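Local structure of hypothetical protein (Thermococcus kodakarensis, 2PBZ) at residues 34-37 with 38-42; 74-77 with 78-82; 89-92 with 93-96; 290-293 with 294-298. The protein binds ATP and probably acts as a carbon-nitrogen bond-forming ligase, PurP, in the synthesis of the purine nucleotide IMP. All blocks are in the same frame, centred on the assembly; numbering follows the deposited sequence.

Interaction 1 of 4, residues 34-37 with 38-42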
loop_
_atom_site.group_PDB
_atom_site.type_symbol
_atom_site.label_atom_id
_atom_site.label_comp_id
_atom_site.label_asym_id
_atom_site.label_seq_id
_atom_site.Cartn_x
_atom_site.Cartn_y
_atom_site.Cartn_z
ATOM N N LYS A 34 6.370 -22.467 -20.706
ATOM C CA LYS A 34 6.618 -22.521 -19.267
ATOM C C LYS A 34 5.701 -21.619 -18.443
ATOM O O LYS A 34 5.282 -21.995 -17.348
ATOM C CB LYS A 34 8.075 -22.169 -18.955
ATOM C CG LYS A 34 8.442 -22.407 -17.501
ATOM C CD LYS A 34 9.880 -21.986 -17.196
ATOM C CE LYS A 34 10.212 -22.200 -15.712
ATOM N NZ LYS A 34 11.676 -22.080 -15.401
ATOM N N ARG A 35 5.374 -20.441 -18.973
ATOM C CA ARG A 35 4.525 -19.500 -18.253
ATOM C C ARG A 35 3.031 -19.588 -18.544
ATOM O O ARG A 35 2.242 -19.006 -17.815
ATOM C CB ARG A 35 4.992 -18.065 -18.520
ATOM C CG ARG A 35 6.246 -17.627 -17.772
ATOM C CD ARG A 35 6.648 -16.193 -18.159
ATOM N NE ARG A 35 7.630 -15.589 -17.246
ATOM C CZ ARG A 35 8.760 -16.179 -16.830
ATOM N NH1 ARG A 35 9.075 -17.416 -17.230
ATOM N NH2 ARG A 35 9.595 -15.528 -16.023
ATOM N N ARG A 36 2.628 -20.318 -19.581
ATOM C CA ARG A 36 1.208 -20.379 -19.912
ATOM C C ARG A 36 0.233 -21.025 -18.928
ATOM O O ARG A 36 -0.938 -20.667 -18.912
ATOM C CB ARG A 36 0.984 -21.017 -21.283
ATOM C CG ARG A 36 1.207 -22.497 -21.358
ATOM C CD ARG A 36 0.340 -23.115 -22.460
ATOM N NE ARG A 36 -0.996 -23.456 -21.982
ATOM C CZ ARG A 36 -1.246 -24.343 -21.019
ATOM N NH1 ARG A 36 -0.254 -24.997 -20.419
ATOM N NH2 ARG A 36 -2.499 -24.571 -20.645
ATOM N N PRO A 37 0.683 -21.992 -18.116
ATOM C CA PRO A 37 -0.278 -22.593 -17.179
ATOM C C PRO A 37 -1.000 -21.512 -16.368
ATOM O O PRO A 37 -2.226 -21.465 -16.295
ATOM C CB PRO A 37 0.608 -23.474 -16.305
ATOM C CG PRO A 37 1.695 -23.887 -17.249
ATOM C CD PRO A 37 2.009 -22.624 -18.006
ATOM N N PHE A 38 -0.214 -20.624 -15.775
ATOM C CA PHE A 38 -0.761 -19.530 -14.990
ATOM C C PHE A 38 -1.707 -18.604 -15.763
ATOM O O PHE A 38 -2.826 -18.341 -15.327
ATOM C CB PHE A 38 0.373 -18.696 -14.407
ATOM C CG PHE A 38 -0.096 -17.441 -13.764
ATOM C CD1 PHE A 38 -0.881 -17.486 -12.620
ATOM C CD2 PHE A 38 0.187 -16.211 -14.331
ATOM C CE1 PHE A 38 -1.379 -16.318 -12.052
ATOM C CE2 PHE A 38 -0.308 -15.042 -13.771
ATOM C CZ PHE A 38 -1.094 -15.100 -12.627
ATOM N N TYR A 39 -1.243 -18.098 -16.900
ATOM C CA TYR A 39 -2.045 -17.194 -17.700
ATOM C C TYR A 39 -3.270 -17.818 -18.368
ATOM O O TYR A 39 -4.262 -17.136 -18.602
ATOM C CB TYR A 39 -1.179 -16.515 -18.763
ATOM C CG TYR A 39 -0.104 -15.603 -18.219
ATOM C CD1 TYR A 39 1.173 -16.081 -17.953
ATOM C CD2 TYR A 39 -0.360 -14.254 -17.986
ATOM C CE1 TYR A 39 2.177 -15.236 -17.472
ATOM C CE2 TYR A 39 0.639 -13.397 -17.501
ATOM C CZ TYR A 39 1.902 -13.890 -17.250
ATOM O OH TYR A 39 2.883 -13.034 -16.797
ATOM N N SER A 40 -3.222 -19.107 -18.677
ATOM C CA SER A 40 -4.371 -19.728 -19.316
ATOM C C SER A 40 -5.519 -19.895 -18.335
ATOM O O SER A 40 -6.667 -20.042 -18.732
ATOM C CB SER A 40 -3.991 -21.078 -19.926
ATOM O OG SER A 40 -3.417 -21.924 -18.960
ATOM N N SER A 41 -5.211 -19.859 -17.048
ATOM C CA SER A 41 -6.239 -20.008 -16.022
ATOM C C SER A 41 -6.931 -18.678 -15.740
ATOM O O SER A 41 -7.851 -18.611 -14.931
ATOM C CB SER A 41 -5.625 -20.547 -14.718
ATOM O OG SER A 41 -4.859 -19.557 -14.049
ATOM N N LEU A 42 -6.489 -17.624 -16.419
ATOM C CA LEU A 42 -7.066 -16.296 -16.217
ATOM C C LEU A 42 -8.206 -15.958 -17.181
ATOM O O LEU A 42 -8.047 -15.989 -18.394
ATOM C CB LEU A 42 -5.968 -15.230 -16.323
ATOM C CG LEU A 42 -4.765 -15.451 -15.415
ATOM C CD1 LEU A 42 -3.734 -14.405 -15.672
ATOM C CD2 LEU A 42 -5.202 -15.427 -13.967
HETATM O O HOH W 1 2.540 -20.994 -15.210
HETATM O O HOH W 2 5.477 -13.630 -16.722
#

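Interaction 2 of 4, residues 74-77 with 78-82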
loop_
_atom_site.group_PDB
_atom_site.type_symbol
_atom_site.label_atom_id
_atom_site.label_comp_id
_atom_site.label_asym_id
_atom_site.label_seq_id
_atom_site.Cartn_x
_atom_site.Cartn_y
_atom_site.Cartn_z
ATOM N N LEU A 74 12.639 -8.426 -27.854
ATOM C CA LEU A 74 12.775 -8.037 -29.248
ATOM C C LEU A 74 13.692 -6.816 -29.295
ATOM O O LEU A 74 13.562 -5.895 -28.472
ATOM C CB LEU A 74 11.404 -7.662 -29.817
ATOM C CG LEU A 74 10.200 -8.429 -29.274
ATOM C CD1 LEU A 74 8.932 -7.615 -29.497
ATOM C CD2 LEU A 74 10.117 -9.808 -29.925
ATOM N N GLY A 75 14.618 -6.785 -30.245
ATOM C CA GLY A 75 15.490 -5.628 -30.308
ATOM C C GLY A 75 14.714 -4.347 -30.570
ATOM O O GLY A 75 13.522 -4.378 -30.882
ATOM N N ILE A 76 15.403 -3.216 -30.449
ATOM C CA ILE A 76 14.797 -1.909 -30.700
ATOM C C ILE A 76 14.541 -1.738 -32.202
ATOM O O ILE A 76 13.558 -1.098 -32.615
ATOM C CB ILE A 76 15.730 -0.794 -30.215
ATOM C CG1 ILE A 76 16.212 -1.125 -28.800
ATOM C CG2 ILE A 76 15.003 0.532 -30.237
ATOM C CD1 ILE A 76 17.124 -0.068 -28.179
ATOM N N GLU A 77 15.440 -2.310 -33.005
ATOM C CA GLU A 77 15.371 -2.271 -34.466
ATOM C C GLU A 77 14.088 -2.916 -34.972
ATOM O O GLU A 77 13.297 -2.306 -35.712
ATOM C CB GLU A 77 16.544 -3.043 -35.095
ATOM C CG GLU A 77 17.941 -2.479 -34.864
ATOM C CD GLU A 77 18.326 -2.421 -33.401
ATOM O OE1 GLU A 77 18.044 -3.395 -32.654
ATOM O OE2 GLU A 77 18.929 -1.396 -33.013
ATOM N N ALA A 78 13.914 -4.176 -34.579
ATOM C CA ALA A 78 12.766 -4.962 -34.981
ATOM C C ALA A 78 11.451 -4.252 -34.699
ATOM O O ALA A 78 10.553 -4.219 -35.547
ATOM C CB ALA A 78 12.800 -6.326 -34.273
ATOM N N ILE A 79 11.359 -3.655 -33.517
ATOM C CA ILE A 79 10.144 -2.954 -33.089
ATOM C C ILE A 79 9.843 -1.705 -33.914
ATOM O O ILE A 79 8.695 -1.485 -34.333
ATOM C CB ILE A 79 10.239 -2.569 -31.601
ATOM C CG1 ILE A 79 10.315 -3.854 -30.755
ATOM C CG2 ILE A 79 9.049 -1.728 -31.192
ATOM C CD1 ILE A 79 10.836 -3.638 -29.370
ATOM N N GLU A 80 10.865 -0.878 -34.139
ATOM C CA GLU A 80 10.666 0.337 -34.921
ATOM C C GLU A 80 10.300 0.023 -36.361
ATOM O O GLU A 80 9.641 0.831 -37.018
ATOM C CB GLU A 80 11.902 1.217 -34.867
ATOM C CG GLU A 80 11.947 2.105 -33.624
ATOM C CD GLU A 80 13.332 2.686 -33.369
ATOM O OE1 GLU A 80 13.749 3.570 -34.140
ATOM O OE2 GLU A 80 14.007 2.245 -32.411
ATOM N N LYS A 81 10.706 -1.148 -36.844
ATOM C CA LYS A 81 10.389 -1.548 -38.209
ATOM C C LYS A 81 9.320 -2.641 -38.209
ATOM O O LYS A 81 9.015 -3.221 -39.260
ATOM C CB LYS A 81 11.640 -2.062 -38.926
ATOM C CG LYS A 81 12.097 -3.412 -38.448
ATOM C CD LYS A 81 13.439 -3.805 -39.033
ATOM C CE LYS A 81 13.934 -5.107 -38.408
ATOM N NZ LYS A 81 15.397 -5.323 -38.631
ATOM N N ALA A 82 8.762 -2.928 -37.030
ATOM C CA ALA A 82 7.728 -3.950 -36.902
ATOM C C ALA A 82 6.499 -3.629 -37.758
ATOM O O ALA A 82 6.200 -2.468 -38.037
ATOM C CB ALA A 82 7.320 -4.115 -35.435
#

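Interaction 3 of 4, residues 89-92 with 93-96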
loop_
_atom_site.group_PDB
_atom_site.type_symbol
_atom_site.label_atom_id
_atom_site.label_comp_id
_atom_site.label_asym_id
_atom_site.label_seq_id
_atom_site.Cartn_x
_atom_site.Cartn_y
_atom_site.Cartn_z
ATOM N N ASN A 89 2.942 6.131 -29.996
ATOM C CA ASN A 89 4.261 6.322 -30.593
ATOM C C ASN A 89 4.889 4.949 -30.731
ATOM O O ASN A 89 4.164 3.973 -30.957
ATOM C CB ASN A 89 5.150 7.226 -29.754
ATOM C CG ASN A 89 6.254 7.900 -30.591
ATOM O OD1 ASN A 89 7.001 7.236 -31.309
ATOM N ND2 ASN A 89 6.357 9.216 -30.492
ATOM N N ARG A 90 6.205 4.860 -30.595
ATOM C CA ARG A 90 6.889 3.582 -30.745
ATOM C C ARG A 90 8.351 3.883 -30.936
ATOM O O ARG A 90 9.221 3.061 -30.654
ATOM C CB ARG A 90 6.361 2.810 -31.967
ATOM C CG ARG A 90 6.924 1.397 -32.076
ATOM C CD ARG A 90 6.191 0.550 -33.109
ATOM N NE ARG A 90 6.757 0.601 -34.457
ATOM C CZ ARG A 90 6.081 0.250 -35.546
ATOM N NH1 ARG A 90 4.822 -0.167 -35.419
ATOM N NH2 ARG A 90 6.650 0.319 -36.751
ATOM N N ARG A 91 8.619 5.082 -31.437
ATOM C CA ARG A 91 9.989 5.499 -31.637
ATOM C C ARG A 91 10.497 5.987 -30.291
ATOM O O ARG A 91 11.707 6.070 -30.060
ATOM C CB ARG A 91 10.063 6.600 -32.693
ATOM C CG ARG A 91 10.293 6.065 -34.119
ATOM C CD ARG A 91 9.032 6.086 -34.951
ATOM N NE ARG A 91 8.423 7.409 -34.931
ATOM C CZ ARG A 91 7.175 7.653 -35.313
ATOM N NH1 ARG A 91 6.402 6.660 -35.760
ATOM N NH2 ARG A 91 6.685 8.881 -35.210
ATOM N N PHE A 92 9.549 6.285 -29.406
ATOM C CA PHE A 92 9.831 6.758 -28.054
ATOM C C PHE A 92 10.419 5.665 -27.163
ATOM O O PHE A 92 11.314 5.915 -26.370
ATOM C CB PHE A 92 8.530 7.301 -27.451
ATOM C CG PHE A 92 8.651 7.763 -26.021
ATOM C CD1 PHE A 92 9.735 8.536 -25.601
ATOM C CD2 PHE A 92 7.639 7.480 -25.105
ATOM C CE1 PHE A 92 9.801 9.022 -24.281
ATOM C CE2 PHE A 92 7.698 7.960 -23.794
ATOM C CZ PHE A 92 8.780 8.732 -23.380
ATOM N N LEU A 93 9.913 4.451 -27.312
ATOM C CA LEU A 93 10.367 3.327 -26.518
ATOM C C LEU A 93 11.878 3.214 -26.319
ATOM O O LEU A 93 12.326 2.689 -25.301
ATOM C CB LEU A 93 9.849 2.027 -27.131
ATOM C CG LEU A 93 8.330 1.928 -27.292
ATOM C CD1 LEU A 93 7.995 0.812 -28.265
ATOM C CD2 LEU A 93 7.680 1.708 -25.934
ATOM N N LYS A 94 12.670 3.710 -27.267
ATOM C CA LYS A 94 14.129 3.595 -27.154
ATOM C C LYS A 94 14.778 4.658 -26.272
ATOM O O LYS A 94 15.922 4.514 -25.852
ATOM C CB LYS A 94 14.767 3.634 -28.548
ATOM C CG LYS A 94 14.472 4.911 -29.323
ATOM C CD LYS A 94 15.341 5.042 -30.571
ATOM C CE LYS A 94 15.027 6.321 -31.323
ATOM N NZ LYS A 94 13.639 6.348 -31.852
ATOM N N TRP A 95 14.034 5.717 -25.988
ATOM C CA TRP A 95 14.546 6.820 -25.192
ATOM C C TRP A 95 14.880 6.540 -23.740
ATOM O O TRP A 95 15.499 7.376 -23.082
ATOM C CB TRP A 95 13.587 7.997 -25.279
ATOM C CG TRP A 95 13.712 8.713 -26.586
ATOM C CD1 TRP A 95 13.222 8.320 -27.795
ATOM C CD2 TRP A 95 14.419 9.943 -26.816
ATOM N NE1 TRP A 95 13.574 9.231 -28.765
ATOM C CE2 TRP A 95 14.312 10.236 -28.195
ATOM C CE3 TRP A 95 15.135 10.827 -25.986
ATOM C CZ2 TRP A 95 14.896 11.377 -28.770
ATOM C CZ3 TRP A 95 15.719 11.970 -26.558
ATOM C CH2 TRP A 95 15.593 12.230 -27.942
ATOM N N GLU A 96 14.484 5.373 -23.235
ATOM C CA GLU A 96 14.780 5.026 -21.857
ATOM C C GLU A 96 15.904 3.998 -21.861
ATOM O O GLU A 96 16.406 3.595 -20.806
ATOM C CB GLU A 96 13.541 4.437 -21.178
ATOM C CG GLU A 96 13.351 2.957 -21.442
ATOM C CD GLU A 96 12.100 2.386 -20.797
ATOM O OE1 GLU A 96 11.806 2.719 -19.622
ATOM O OE2 GLU A 96 11.416 1.580 -21.460
#

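Interaction 4 of 4, residues 290-293 with 294-298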
loop_
_atom_site.group_PDB
_atom_site.type_symbol
_atom_site.label_atom_id
_atom_site.label_comp_id
_atom_site.label_asym_id
_atom_site.label_seq_id
_atom_site.Cartn_x
_atom_site.Cartn_y
_atom_site.Cartn_z
HETATM N N MSE A 290 -3.610 2.138 -14.904
HETATM C CA MSE A 290 -2.876 2.627 -16.061
HETATM C C MSE A 290 -3.137 1.772 -17.288
HETATM O O MSE A 290 -3.163 2.279 -18.414
HETATM C CB MSE A 290 -1.372 2.662 -15.786
HETATM C CG MSE A 290 -0.563 3.164 -16.983
HETATM SE SE MSE A 290 -0.628 5.115 -17.350
HETATM C CE MSE A 290 -2.473 5.471 -17.074
ATOM N N GLY A 291 -3.304 0.469 -17.059
ATOM C CA GLY A 291 -3.575 -0.452 -18.139
ATOM C C GLY A 291 -4.966 -0.187 -18.661
ATOM O O GLY A 291 -5.234 -0.334 -19.849
ATOM N N ARG A 292 -5.864 0.211 -17.763
ATOM C CA ARG A 292 -7.224 0.502 -18.173
ATOM C C ARG A 292 -7.277 1.869 -18.843
ATOM O O ARG A 292 -8.119 2.113 -19.708
ATOM C CB ARG A 292 -8.186 0.457 -16.985
ATOM C CG ARG A 292 -9.633 0.595 -17.436
ATOM C CD ARG A 292 -10.658 0.282 -16.366
ATOM N NE ARG A 292 -12.011 0.405 -16.903
ATOM C CZ ARG A 292 -13.112 0.506 -16.166
ATOM N NH1 ARG A 292 -13.031 0.500 -14.847
ATOM N NH2 ARG A 292 -14.295 0.633 -16.749
ATOM N N ARG A 293 -6.362 2.753 -18.451
ATOM C CA ARG A 293 -6.308 4.094 -19.012
ATOM C C ARG A 293 -5.907 4.012 -20.475
ATOM O O ARG A 293 -6.476 4.700 -21.322
ATOM C CB ARG A 293 -5.306 4.950 -18.253
ATOM C CG ARG A 293 -5.257 6.376 -18.733
ATOM C CD ARG A 293 -6.606 7.041 -18.565
ATOM N NE ARG A 293 -6.654 8.335 -19.232
ATOM C CZ ARG A 293 -6.704 8.504 -20.550
ATOM N NH1 ARG A 293 -6.720 7.446 -21.354
ATOM N NH2 ARG A 293 -6.710 9.729 -21.067
ATOM N N ILE A 294 -4.917 3.175 -20.756
ATOM C CA ILE A 294 -4.464 2.963 -22.116
ATOM C C ILE A 294 -5.627 2.442 -22.974
ATOM O O ILE A 294 -5.817 2.874 -24.101
ATOM C CB ILE A 294 -3.345 1.936 -22.151
ATOM C CG1 ILE A 294 -2.108 2.505 -21.476
ATOM C CG2 ILE A 294 -3.071 1.515 -23.578
ATOM C CD1 ILE A 294 -1.033 1.486 -21.271
ATOM N N ALA A 295 -6.409 1.519 -22.418
ATOM C CA ALA A 295 -7.540 0.940 -23.127
ATOM C C ALA A 295 -8.650 1.935 -23.326
ATOM O O ALA A 295 -9.322 1.905 -24.356
ATOM C CB ALA A 295 -8.066 -0.270 -22.389
ATOM N N ARG A 296 -8.861 2.813 -22.347
ATOM C CA ARG A 296 -9.927 3.796 -22.491
ATOM C C ARG A 296 -9.538 4.819 -23.543
ATOM O O ARG A 296 -10.398 5.393 -24.214
ATOM C CB ARG A 296 -10.226 4.509 -21.177
ATOM C CG ARG A 296 -11.235 5.626 -21.369
ATOM C CD ARG A 296 -11.999 5.916 -20.117
ATOM N NE ARG A 296 -12.625 4.710 -19.596
ATOM C CZ ARG A 296 -13.431 4.682 -18.541
ATOM N NH1 ARG A 296 -13.719 5.804 -17.891
ATOM N NH2 ARG A 296 -13.933 3.531 -18.119
ATOM N N GLU A 297 -8.233 5.029 -23.680
ATOM C CA GLU A 297 -7.711 5.965 -24.655
ATOM C C GLU A 297 -8.029 5.392 -26.025
ATOM O O GLU A 297 -8.413 6.104 -26.946
ATOM C CB GLU A 297 -6.197 6.109 -24.498
ATOM C CG GLU A 297 -5.601 7.176 -25.393
ATOM C CD GLU A 297 -5.907 8.568 -24.903
ATOM O OE1 GLU A 297 -7.048 8.822 -24.449
ATOM O OE2 GLU A 297 -5.004 9.410 -24.982
ATOM N N LEU A 298 -7.866 4.085 -26.136
ATOM C CA LEU A 298 -8.127 3.375 -27.364
ATOM C C LEU A 298 -9.610 3.471 -27.706
ATOM O O LEU A 298 -9.978 3.867 -28.809
ATOM C CB LEU A 298 -7.713 1.924 -27.187
ATOM C CG LEU A 298 -7.211 1.150 -28.400
ATOM C CD1 LEU A 298 -6.151 1.960 -29.140
ATOM C CD2 LEU A 298 -6.650 -0.187 -27.935
#

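Interaction 1 of 4, residues 34-37 with 38-42
Tyr-39 sets the edge of its ring against the carbonyl of Arg-35, four residues back, where the chain enters the short helix 36-40. This helix is the crossover of a beta-alpha-beta unit, between strands 27-31 and 47-50 of the parallel sheet. Arg-35 O lies near the ring plane, 3.1 Å from Tyr-39 CD1. Arg-35 CB comes alongside at 4.1 Å from Tyr-39 CE1. Tyr-39 CG stands anti to its carbonyl carbon (chi1 -65°), which swings the ring back along the helix toward Arg-35. Phe-38 covers one face of this ring, with its CD2 over the centre.

At the outer end of the ring a water lies near its plane, 2.7 Å from Tyr-39 OH, and also takes a weak bond from Arg-35 NE. The same hydroxyl is hydrogen-bonded to Glu-221 of the second subunit. Phe-38 meets Tyr-228 of that subunit edge-to-face. The helix is therefore part of a subunit interface.

The Arg-36 chain bends at chi3 and its NH2 ends 3.3 Å from Ser-40 OG, at a poor angle for a bond. The bond between these residues is a backbone one, from Ser-40 N to Arg-36 O at 2.8 Å. Ser-40 OG is turned back to the helix backbone (chi1 55°) and lies 2.8 Å from Arg-36 O and 3.0 Å from Pro-37 O, two acceptors for its one proton.

Interaction 2 of 4, residues 74-77 with 78-82
Ile-79 packs back on Leu-74, with its CG1 4.1 Å from Leu-74 CB. The same branch of Ile-79 runs over the carbonyl of Gly-75. Its CG1 is anti to the carbonyl carbon (chi1 -64°), and this directs the ethyl arm back to the start of the turn. Ile-79 also touches Phe-70 and Phe-86. Ile-76 and Glu-80 lie side by side and point the same way. Glu-80 OE2 is modelled 2.9 Å from Ile-76 CG2, doubtfully close.

The backbone bonds are those of a short alpha-helix, 76-80, with Gly-75 at its N-cap position. Glu-80 N binds Ile-76 O at 3.1 Å. Lys-81 N binds Glu-77 O, also at 3.1 Å. The bond from Ile-79 N to Gly-75 O is weak at 3.5 Å. Lys-81 is the first residue to leave helical angles, and its CG lies 3.2 Å from Glu-77 O.

The charged ends make no close pair within the turn. Glu-77 OE1 is 6.8 Å from Lys-81 NZ. Glu-80 OE1 makes a long, weak ion pair with Lys-94. Replacing Glu-80 by an alanine removes the carboxylate, which is likely to leave Lys-94 without this weak acidic partner and the flank of Ile-76 less covered.

Interaction 3 of 4, residues 89-92 with 93-96
The backbone makes a turn from Phe-92 to Trp-95, closed by Trp-95 N to Phe-92 O at 2.8 Å; residues 93-95 have helical angles without the regular helix bonds. An Asx turn precedes it. Asn-89 OD1 takes Arg-91 N at 2.7 Å and Arg-90 N at 2.6 Å, plus a weak bond from Phe-92 N. This part of the chain leads from helix 76-80 toward helix 99-109.

Phe-92 and Trp-95 cross at about a right angle. Phe-92 CD1 touches Trp-95 CB at 3.9 Å. The indole points its edge at two carbonyls, Phe-92 O and Arg-91 O. Its NE1 is hydrogen-bonded to Glu-242, and both aromatic side chains pack on Met-238 of helix 224-241. Trp-95 also lies against helix 99-109.

Leu-93 CD1 meets Arg-90 CG at 4.0 Å, and the two side chains cross obliquely. Beyond this, the Arg-90 guanidinium makes a cation-pi contact with Phe-86 and bonds to Glu-80 O. Glu-96 is salt-bridged to Arg-268.

Lys-94 curls back over Arg-91. Its chain is extended as far as CE and then bends (chi4 -64°), which brings NZ onto the carbonyl of Arg-91. NZ also makes long, weak ion pairs with Glu-242 and Glu-80. A methionine in place of Lys-94 lacks the ammonium group and is likely to leave Arg-91 O without this donor and the two acids without its charge. The bond from Lys-94 NZ to Arg-91 O is short, 2.6 Å, and tilted 19° from the carbonyl plane.

Interaction 4 of 4, residues 290-293 with 294-298
Arg-296 brings its guanidinium edge over one face of the Arg-292 guanidinium, one turn earlier. The two planes stand 87° apart. Arg-292 NH2 and Arg-296 NH2 are 3.2 Å apart. Glu-23 OE2 forms salt bridges with both, to Arg-292 NE and Arg-296 NH2. Glu-286 adds a second salt bridge to Arg-296, which also makes a cation-pi contact with Trp-284. These acids probably offset the two close positive charges.

On another side of the helix Arg-293 turns the edge of its guanidinium to Glu-297. Its chain bends at chi2 (60°), which carries the guanidinium forward along the helix. Arg-293 NH1 is 3.4 Å from Glu-297 OE1, a weak hydrogen bond within a salt bridge. Guanidinium and carboxylate planes are 74° apart, so the two groups do not pair flat. Arg-293 NE is salt-bridged to Glu-185. Ile-294 CG1 rests 3.2 Å from O of Met-290, a selenomethionine here.

The backbone bonds run from each N to the O four residues back, as from Arg-296 N to Arg-292 O at 2.8 Å. The arrangement is that of a regular alpha-helix with an i to i+4 salt bridge, packed by Arg-293 and Glu-297 against strand 170-178.

Interactions 2 and 3 touch, with centres about 11 Å apart. The joint between them is Arg-90 NH2 on Glu-80 O, a probable bond of 3.0 Å, and Ile-76 CG2 packs on Lys-94 CB at 3.5 Å. The side chain of Glu-96 is about 7 Å from a bound ATP, and that of Ile-76 about 12 Å. Interaction 4 touches neither; its nearest atoms are about 10 Å from interaction 3. Its Met-290 side chain is about 12 Å from that of Tyr-172, which binds ATP. Interaction 1 stands apart, about 14 Å from interactions 2 and 4 at the nearest atoms, and faces the second subunit.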